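Local coordinates for protein GTPase subunit of restriction endonuclease (PDB 6P0F) that probably recognises modified DNA through its N-terminal YTH-like domain, directing a McrBC-type restriction enzyme to its substrates, at residues Leu5-Ile10 / Leu145-Asp150; Asn82-Asn87 / His136-Ile141. All blocks are in the same frame, centred on the assembly; numbering follows the deposited sequence.

Contact 1 of 2, residues Leu5-Ile10 / Leu145-Asp150; sequences LFIIGI and LGYNPD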
ATOM      1  N   LEU A   5       6.413  -9.414  -1.639  1.00 23.60           N
ATOM      2  CA  LEU A   5       6.332  -8.404  -0.597  1.00 21.97           C
ATOM      3  C   LEU A   5       6.872  -7.102  -1.167  1.00 21.69           C
ATOM      4  O   LEU A   5       7.990  -7.066  -1.702  1.00 20.20           O
ATOM      5  CB  LEU A   5       7.113  -8.812   0.649  1.00 25.18           C
ATOM      6  CG  LEU A   5       7.290  -7.777   1.764  1.00 25.49           C
ATOM      7  CD1 LEU A   5       5.879  -7.384   2.276  1.00 22.77           C
ATOM      8  CD2 LEU A   5       8.184  -8.313   2.879  1.00 27.76           C
ATOM      9  N   PHE A   6       6.069  -6.039  -1.086  1.00 21.61           N
ATOM     10  CA  PHE A   6       6.442  -4.716  -1.553  1.00 21.44           C
ATOM     11  C   PHE A   6       6.448  -3.735  -0.391  1.00 20.27           C
ATOM     12  O   PHE A   6       5.741  -3.933   0.601  1.00 20.11           O
ATOM     13  CB  PHE A   6       5.476  -4.222  -2.627  1.00 20.81           C
ATOM     14  CG  PHE A   6       5.428  -5.097  -3.822  1.00 21.95           C
ATOM     15  CD1 PHE A   6       6.383  -4.981  -4.816  1.00 24.58           C
ATOM     16  CD2 PHE A   6       4.447  -6.068  -3.946  1.00 21.45           C
ATOM     17  CE1 PHE A   6       6.359  -5.805  -5.927  1.00 26.66           C
ATOM     18  CE2 PHE A   6       4.411  -6.883  -5.076  1.00 26.97           C
ATOM     19  CZ  PHE A   6       5.402  -6.759  -6.054  1.00 26.61           C
ATOM     20  N   ILE A   7       7.278  -2.691  -0.516  1.00 18.97           N
ATOM     21  CA  ILE A   7       7.293  -1.562   0.414  1.00 18.19           C
ATOM     22  C   ILE A   7       6.864  -0.317  -0.347  1.00 21.38           C
ATOM     23  O   ILE A   7       7.415   0.002  -1.410  1.00 23.30           O
ATOM     24  CB  ILE A   7       8.678  -1.335   1.041  1.00 20.84           C
ATOM     25  CG1 ILE A   7       9.066  -2.508   1.917  1.00 21.07           C
ATOM     26  CG2 ILE A   7       8.694  -0.023   1.838  1.00 21.76           C
ATOM     27  CD1 ILE A   7      10.564  -2.539   2.193  1.00 23.35           C
ATOM     28  N   ILE A   8       5.871   0.389   0.183  1.00 19.36           N
ATOM     29  CA  ILE A   8       5.434   1.652  -0.402  1.00 20.55           C
ATOM     30  C   ILE A   8       5.601   2.731   0.644  1.00 20.73           C
ATOM     31  O   ILE A   8       5.056   2.651   1.743  1.00 18.81           O
ATOM     32  CB  ILE A   8       3.998   1.565  -0.915  1.00 19.42           C
ATOM     33  CG1 ILE A   8       3.943   0.580  -2.079  1.00 21.91           C
ATOM     34  CG2 ILE A   8       3.497   2.953  -1.353  1.00 22.57           C
ATOM     35  CD1 ILE A   8       2.493   0.295  -2.537  1.00 28.09           C
ATOM     36  N   GLY A   9       6.380   3.781   0.293  1.00 19.41           N
ATOM     37  CA  GLY A   9       6.716   4.820   1.221  1.00 22.35           C
ATOM     38  C   GLY A   9       5.742   5.983   1.044  1.00 28.30           C
ATOM     39  O   GLY A   9       5.637   6.536  -0.043  1.00 34.80           O
ATOM     40  N   ILE A  10       5.052   6.313   2.119  1.00 19.39           N
ATOM     41  CA  ILE A  10       4.043   7.379   2.126  1.00 20.33           C
ATOM     42  C   ILE A  10       4.642   8.557   2.873  1.00 20.56           C
ATOM     43  O   ILE A  10       4.844   8.485   4.089  1.00 19.97           O
ATOM     44  CB  ILE A  10       2.742   6.917   2.805  1.00 20.26           C
ATOM     45  CG1 ILE A  10       2.180   5.637   2.175  1.00 23.42           C
ATOM     46  CG2 ILE A  10       1.701   8.083   2.831  1.00 24.03           C
ATOM     47  CD1 ILE A  10       1.767   5.788   0.746  1.00 24.34           C
ATOM     48  N   LEU A 145      14.571  -6.672   8.297  1.00 21.43           N
ATOM     49  CA  LEU A 145      14.708  -7.020   6.885  1.00 17.82           C
ATOM     50  C   LEU A 145      16.147  -6.925   6.379  1.00 20.42           C
ATOM     51  O   LEU A 145      16.399  -7.284   5.223  1.00 23.33           O
ATOM     52  CB  LEU A 145      13.845  -6.106   6.011  1.00 21.67           C
ATOM     53  CG  LEU A 145      12.334  -6.388   6.038  1.00 21.15           C
ATOM     54  CD1 LEU A 145      11.544  -5.261   5.388  1.00 22.86           C
ATOM     55  CD2 LEU A 145      12.034  -7.692   5.330  1.00 26.06           C
ATOM     56  N   GLY A 146      17.062  -6.387   7.177  1.00 21.41           N
ATOM     57  CA  GLY A 146      18.438  -6.207   6.744  1.00 22.08           C
ATOM     58  C   GLY A 146      18.691  -4.960   5.938  1.00 20.84           C
ATOM     59  O   GLY A 146      19.719  -4.872   5.255  1.00 22.25           O
ATOM     60  N   TYR A 147      17.766  -4.008   5.947  1.00 19.48           N
ATOM     61  CA  TYR A 147      17.957  -2.724   5.306  1.00 18.56           C
ATOM     62  C   TYR A 147      18.520  -1.717   6.307  1.00 18.56           C
ATOM     63  O   TYR A 147      18.405  -1.883   7.524  1.00 22.72           O
ATOM     64  CB  TYR A 147      16.622  -2.202   4.752  1.00 21.14           C
ATOM     65  CG  TYR A 147      16.007  -2.965   3.617  1.00 18.16           C
ATOM     66  CD1 TYR A 147      16.724  -3.299   2.498  1.00 21.37           C
ATOM     67  CD2 TYR A 147      14.652  -3.255   3.630  1.00 18.96           C
ATOM     68  CE1 TYR A 147      16.133  -3.927   1.445  1.00 24.03           C
ATOM     69  CE2 TYR A 147      14.055  -3.905   2.596  1.00 19.95           C
ATOM     70  CZ  TYR A 147      14.781  -4.247   1.515  1.00 23.81           C
ATOM     71  OH  TYR A 147      14.164  -4.873   0.473  1.00 26.13           O
ATOM     72  N   ASN A 148      19.125  -0.650   5.784  1.00 23.13           N
ATOM     73  CA  ASN A 148      19.500   0.439   6.651  1.00 23.30           C
ATOM     74  C   ASN A 148      18.281   0.961   7.376  1.00 22.71           C
ATOM     75  O   ASN A 148      17.174   0.989   6.808  1.00 21.66           O
ATOM     76  CB  ASN A 148      20.160   1.563   5.856  1.00 25.44           C
ATOM     77  CG  ASN A 148      21.551   1.185   5.346  1.00 38.87           C
ATOM     78  OD1 ASN A 148      22.074   0.092   5.629  1.00 37.80           O
ATOM     79  ND2 ASN A 148      22.152   2.085   4.578  1.00 45.55           N
ATOM     80  N   PRO A 149      18.441   1.420   8.613  1.00 23.02           N
ATOM     81  CA  PRO A 149      17.287   1.842   9.411  1.00 25.13           C
ATOM     82  C   PRO A 149      16.399   2.888   8.747  1.00 23.30           C
ATOM     83  O   PRO A 149      15.189   2.870   8.962  1.00 23.92           O
ATOM     84  CB  PRO A 149      17.928   2.406  10.684  1.00 29.84           C
ATOM     85  CG  PRO A 149      19.258   1.710  10.792  1.00 31.70           C
ATOM     86  CD  PRO A 149      19.697   1.376   9.401  1.00 27.47           C
ATOM     87  N   ASP A 150      16.964   3.829   7.995  1.00 23.41           N
ATOM     88  CA  ASP A 150      16.183   4.927   7.437  1.00 22.76           C
ATOM     89  C   ASP A 150      15.734   4.676   5.999  1.00 22.15           C
ATOM     90  O   ASP A 150      15.238   5.607   5.343  1.00 22.66           O
ATOM     91  CB  ASP A 150      16.987   6.238   7.524  1.00 23.23           C
ATOM     92  CG  ASP A 150      18.316   6.177   6.803  1.00 29.92           C
ATOM     93  OD1 ASP A 150      18.715   5.110   6.287  1.00 30.76           O
ATOM     94  OD2 ASP A 150      19.011   7.223   6.775  1.00 32.25           O
TER

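Contact 2 of 2, residues Asn82-Asn87 / His136-Ile141; sequences NKVDLN and HSINEI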
ATOM      1  N   ASN A  82      14.994   8.008  -0.944  1.00 26.35           N
ATOM      2  CA  ASN A  82      15.015   6.713  -0.263  1.00 24.85           C
ATOM      3  C   ASN A  82      15.329   6.800   1.218  1.00 24.29           C
ATOM      4  O   ASN A  82      15.710   5.786   1.835  1.00 22.87           O
ATOM      5  CB  ASN A  82      15.988   5.757  -0.939  1.00 25.93           C
ATOM      6  CG  ASN A  82      15.520   5.323  -2.303  1.00 31.55           C
ATOM      7  OD1 ASN A  82      14.344   5.025  -2.519  1.00 35.07           O
ATOM      8  ND2 ASN A  82      16.446   5.331  -3.261  1.00 34.90           N
ATOM      9  N   LYS A  83      15.098   7.942   1.838  1.00 21.32           N
ATOM     10  CA  LYS A  83      15.419   8.106   3.246  1.00 23.47           C
ATOM     11  C   LYS A  83      14.304   8.827   3.985  1.00 23.47           C
ATOM     12  O   LYS A  83      13.722   9.799   3.485  1.00 24.63           O
ATOM     13  CB  LYS A  83      16.742   8.878   3.424  1.00 25.35           C
ATOM     14  CG  LYS A  83      17.974   8.138   2.881  1.00 35.53           C
ATOM     15  CD  LYS A  83      19.247   8.565   3.662  1.00 41.54           C
ATOM     16  CE  LYS A  83      20.357   7.516   3.479  1.00 46.23           C
ATOM     17  NZ  LYS A  83      20.159   6.613   2.360  1.00 52.08           N
ATOM     18  N   VAL A  84      14.038   8.355   5.193  1.00 20.44           N
ATOM     19  CA  VAL A  84      13.055   8.942   6.081  1.00 19.62           C
ATOM     20  C   VAL A  84      13.800   9.625   7.217  1.00 22.91           C
ATOM     21  O   VAL A  84      14.935   9.268   7.553  1.00 23.64           O
ATOM     22  CB  VAL A  84      12.068   7.871   6.615  1.00 20.78           C
ATOM     23  CG1 VAL A  84      12.816   6.891   7.535  1.00 23.16           C
ATOM     24  CG2 VAL A  84      10.878   8.473   7.341  1.00 23.55           C
ATOM     25  N   ASP A  85      13.140  10.611   7.826  1.00 22.87           N
ATOM     26  CA  ASP A  85      13.689  11.298   8.989  1.00 27.03           C
ATOM     27  C   ASP A  85      13.360  10.498  10.240  1.00 26.97           C
ATOM     28  O   ASP A  85      12.217  10.508  10.711  1.00 27.86           O
ATOM     29  CB  ASP A  85      13.116  12.708   9.097  1.00 28.93           C
ATOM     30  CG  ASP A  85      13.787  13.533  10.194  1.00 32.71           C
ATOM     31  OD1 ASP A  85      14.498  12.968  11.038  1.00 31.53           O
ATOM     32  OD2 ASP A  85      13.602  14.769  10.183  1.00 37.70           O
ATOM     33  N   LEU A  86      14.363   9.836  10.806  1.00 31.14           N
ATOM     34  CA  LEU A  86      14.091   9.000  11.969  1.00 33.62           C
ATOM     35  C   LEU A  86      13.962   9.803  13.250  1.00 34.89           C
ATOM     36  O   LEU A  86      13.696   9.214  14.299  1.00 37.03           O
ATOM     37  CB  LEU A  86      15.168   7.936  12.153  1.00 26.79           C
ATOM     38  CG  LEU A  86      15.215   6.864  11.073  1.00 29.26           C
ATOM     39  CD1 LEU A  86      16.404   5.945  11.237  1.00 31.05           C
ATOM     40  CD2 LEU A  86      13.917   6.052  11.072  1.00 30.20           C
ATOM     41  N   ASN A  87      14.139  11.120  13.210  1.00 35.01           N
ATOM     42  CA  ASN A  87      13.830  11.930  14.382  1.00 39.28           C
ATOM     43  C   ASN A  87      12.398  12.451  14.370  1.00 40.08           C
ATOM     44  O   ASN A  87      11.995  13.133  15.316  1.00 44.53           O
ATOM     45  CB  ASN A  87      14.819  13.095  14.516  1.00 40.86           C
ATOM     46  CG  ASN A  87      16.246  12.623  14.708  1.00 49.75           C
ATOM     47  OD1 ASN A  87      16.568  11.921  15.674  1.00 53.82           O
ATOM     48  ND2 ASN A  87      17.110  12.990  13.772  1.00 55.22           N
ATOM     49  N   HIS A 136       5.855  -1.745  15.312  1.00 33.03           N
ATOM     50  CA  HIS A 136       7.242  -1.358  15.131  1.00 30.94           C
ATOM     51  C   HIS A 136       7.414  -0.126  14.265  1.00 35.23           C
ATOM     52  O   HIS A 136       6.586   0.171  13.400  1.00 36.38           O
ATOM     53  CB  HIS A 136       7.985  -2.510  14.487  1.00 33.96           C
ATOM     54  CG  HIS A 136       7.792  -3.809  15.184  1.00 41.94           C
ATOM     55  ND1 HIS A 136       8.543  -4.170  16.278  1.00 47.30           N
ATOM     56  CD2 HIS A 136       6.923  -4.826  14.964  1.00 43.39           C
ATOM     57  CE1 HIS A 136       8.157  -5.362  16.696  1.00 44.04           C
ATOM     58  NE2 HIS A 136       7.188  -5.788  15.908  1.00 47.49           N
ATOM     59  N   SER A 137       8.533   0.570  14.503  1.00 30.96           N
ATOM     60  CA  SER A 137       9.000   1.687  13.701  1.00 31.62           C
ATOM     61  C   SER A 137       9.466   1.232  12.320  1.00 25.48           C
ATOM     62  O   SER A 137       9.755   0.051  12.086  1.00 25.59           O
ATOM     63  CB  SER A 137      10.201   2.333  14.390  1.00 34.72           C
ATOM     64  OG  SER A 137      11.185   1.311  14.618  1.00 32.01           O
ATOM     65  N   ILE A 138       9.640   2.209  11.429  1.00 25.94           N
ATOM     66  CA  ILE A 138      10.318   1.919  10.171  1.00 22.74           C
ATOM     67  C   ILE A 138      11.701   1.343  10.458  1.00 21.42           C
ATOM     68  O   ILE A 138      12.154   0.407   9.791  1.00 21.46           O
ATOM     69  CB  ILE A 138      10.392   3.183   9.291  1.00 22.35           C
ATOM     70  CG1 ILE A 138       9.026   3.513   8.690  1.00 22.94           C
ATOM     71  CG2 ILE A 138      11.412   2.999   8.153  1.00 22.93           C
ATOM     72  CD1 ILE A 138       8.961   4.809   7.904  1.00 23.37           C
ATOM     73  N   ASN A 139      12.410   1.907  11.431  1.00 24.75           N
ATOM     74  CA  ASN A 139      13.789   1.460  11.607  1.00 25.08           C
ATOM     75  C   ASN A 139      13.853   0.046  12.170  1.00 23.53           C
ATOM     76  O   ASN A 139      14.732  -0.732  11.770  1.00 24.00           O
ATOM     77  CB  ASN A 139      14.584   2.445  12.459  1.00 29.17           C
ATOM     78  CG  ASN A 139      13.822   2.964  13.619  1.00 32.44           C
ATOM     79  OD1 ASN A 139      12.846   3.710  13.459  1.00 37.40           O
ATOM     80  ND2 ASN A 139      14.250   2.577  14.814  1.00 44.20           N
ATOM     81  N   GLU A 140      12.893  -0.348  13.027  1.00 24.41           N
ATOM     82  CA  GLU A 140      12.886  -1.720  13.527  1.00 24.19           C
ATOM     83  C   GLU A 140      12.524  -2.709  12.420  1.00 25.37           C
ATOM     84  O   GLU A 140      13.113  -3.791  12.321  1.00 22.79           O
ATOM     85  CB  GLU A 140      11.901  -1.870  14.695  1.00 32.53           C
ATOM     86  CG  GLU A 140      12.225  -1.116  15.983  1.00 40.20           C
ATOM     87  CD  GLU A 140      11.026  -1.078  16.975  1.00 50.61           C
ATOM     88  OE1 GLU A 140       9.959  -0.502  16.633  1.00 46.24           O
ATOM     89  OE2 GLU A 140      11.141  -1.628  18.098  1.00 57.60           O
ATOM     90  N   ILE A 141      11.528  -2.377  11.591  1.00 23.10           N
ATOM     91  CA  ILE A 141      11.178  -3.262  10.481  1.00 20.52           C
ATOM     92  C   ILE A 141      12.336  -3.346   9.483  1.00 20.76           C
ATOM     93  O   ILE A 141      12.677  -4.428   8.989  1.00 20.16           O
ATOM     94  CB  ILE A 141       9.882  -2.791   9.794  1.00 21.32           C
ATOM     95  CG1 ILE A 141       8.719  -2.882  10.781  1.00 27.65           C
ATOM     96  CG2 ILE A 141       9.623  -3.610   8.547  1.00 22.47           C
ATOM     97  CD1 ILE A 141       8.477  -4.288  11.336  1.00 30.17           C
TER

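Contact 1 of 2, residues Leu5-Ile10 / Leu145-Asp150
Ile7 extends CG1 anti to its carbonyl carbon (chi1 -65°) and continues outstretched at chi2, so CD1 leaves strand 5-11 as the far end of a long branch. Tyr147 also has CG anti to its carbonyl carbon (chi1 -67°), which turns its ring back toward that strand. The contact belongs to the YTH-like fold, where strand 5-11 of the mixed sheet meets the loop that follows helix 138-145. Ile7 CD1 comes within 3.8 Å of Tyr147 CE2, approaching the ring obliquely, and the two side chains run antiparallel past one another. The same methyl meets a second hydrophobic branch, with Ile7 CD1 4.3 Å from Leu145 CD1, so one carbon bridges the end of the helix and the loop. Between the two, Gly146 takes a positive phi and closes a Schellman motif, where the chain leaves the helix just before Tyr147. Val158 and Tyr74 of the sheet touch both Ile7 and Leu145, while Arg162 NH1 of helix 160-174 binds Leu145 O. The tyrosine is partly exposed, and MES and sulfate, probably from the crystallisation liquor, each lie about 4 Å from its side chain. Two residues earlier on the strand, Leu5 points the same way as Ile7 but stays more distant, its CD2 4.6 Å from Leu145 CD2.

Contact 2 of 2, residues Asn82-Asn87 / His136-Ile141
The carboxamide of Asn139 meets Leu86 from one side of its plane, neither flat over the face nor level with the edge: Leu86 CD2 lies 3.5 Å from Asn139 OD1 and is displaced well out of the amide plane. CD2 also rests 3.9 Å from Asn139 CB, so the leucine fork straddles the start of the asparagine side chain, and the two side chains cross obliquely. Asn139 CG sits between backbone N and carbonyl carbon (chi1 42°), which brings the carboxamide alongside the leucine. A second flat group, the carboxylate of Asp85, is met from above, 38° out of its plane, by Asn87 N, with OD1 to N 2.9 Å; this Asx turn shapes the bend that carries Leu86. Across from the bend, Ser137 is the N-cap of helix 138-145 and forms a capping box with Glu140. Glu140 N donates to Ser137 OG at 2.9 Å, and Ser137 N returns a nearly straight bond (169°) to the anti lone pair of Glu140 OE1 at 2.8 Å. Ser137 OG donates to the same oxygen, so two donors grip Glu140 OE1, and the negative carboxylate is probably favoured at this amino-terminal end of the helix. Beside the Leu86-Asn139 pair the contact is apolar and buried: Val84 and Ile138 reach toward each other tip to tip, with Val84 CG2 4.2 Å from Ile138 CD1. Tyr74 and Val92 of the main sheet back the isoleucine, and Phe152 lies against the valine. Val84 belongs to the short strand 83-84, paired with strand 78-80, and its CG1 stands 4.2 Å from Ile138 CG2.

Overall arrangement
Along the chain the segments run 5-10, 82-87, 136-141, 145-150, so both segments of contact 2 fall between those of contact 1. The two contacts lie about 8 Å apart, centre to centre. Helix 138-145 links them: its first turn serves contact 2, while its end and the loop beyond serve contact 1. That loop then passes the short hairpin of strands 78-80 and 83-84, where Asp150 O is 3.0 Å from Val84 N, a probable hydrogen bond. Tyr74 of strand 70-76 touches Ile7 and Ile138, joining both contacts to the main sheet. Together they pack helix 138-145 and its following loop onto the main sheet and the short hairpin of this probable DNA-recognition domain.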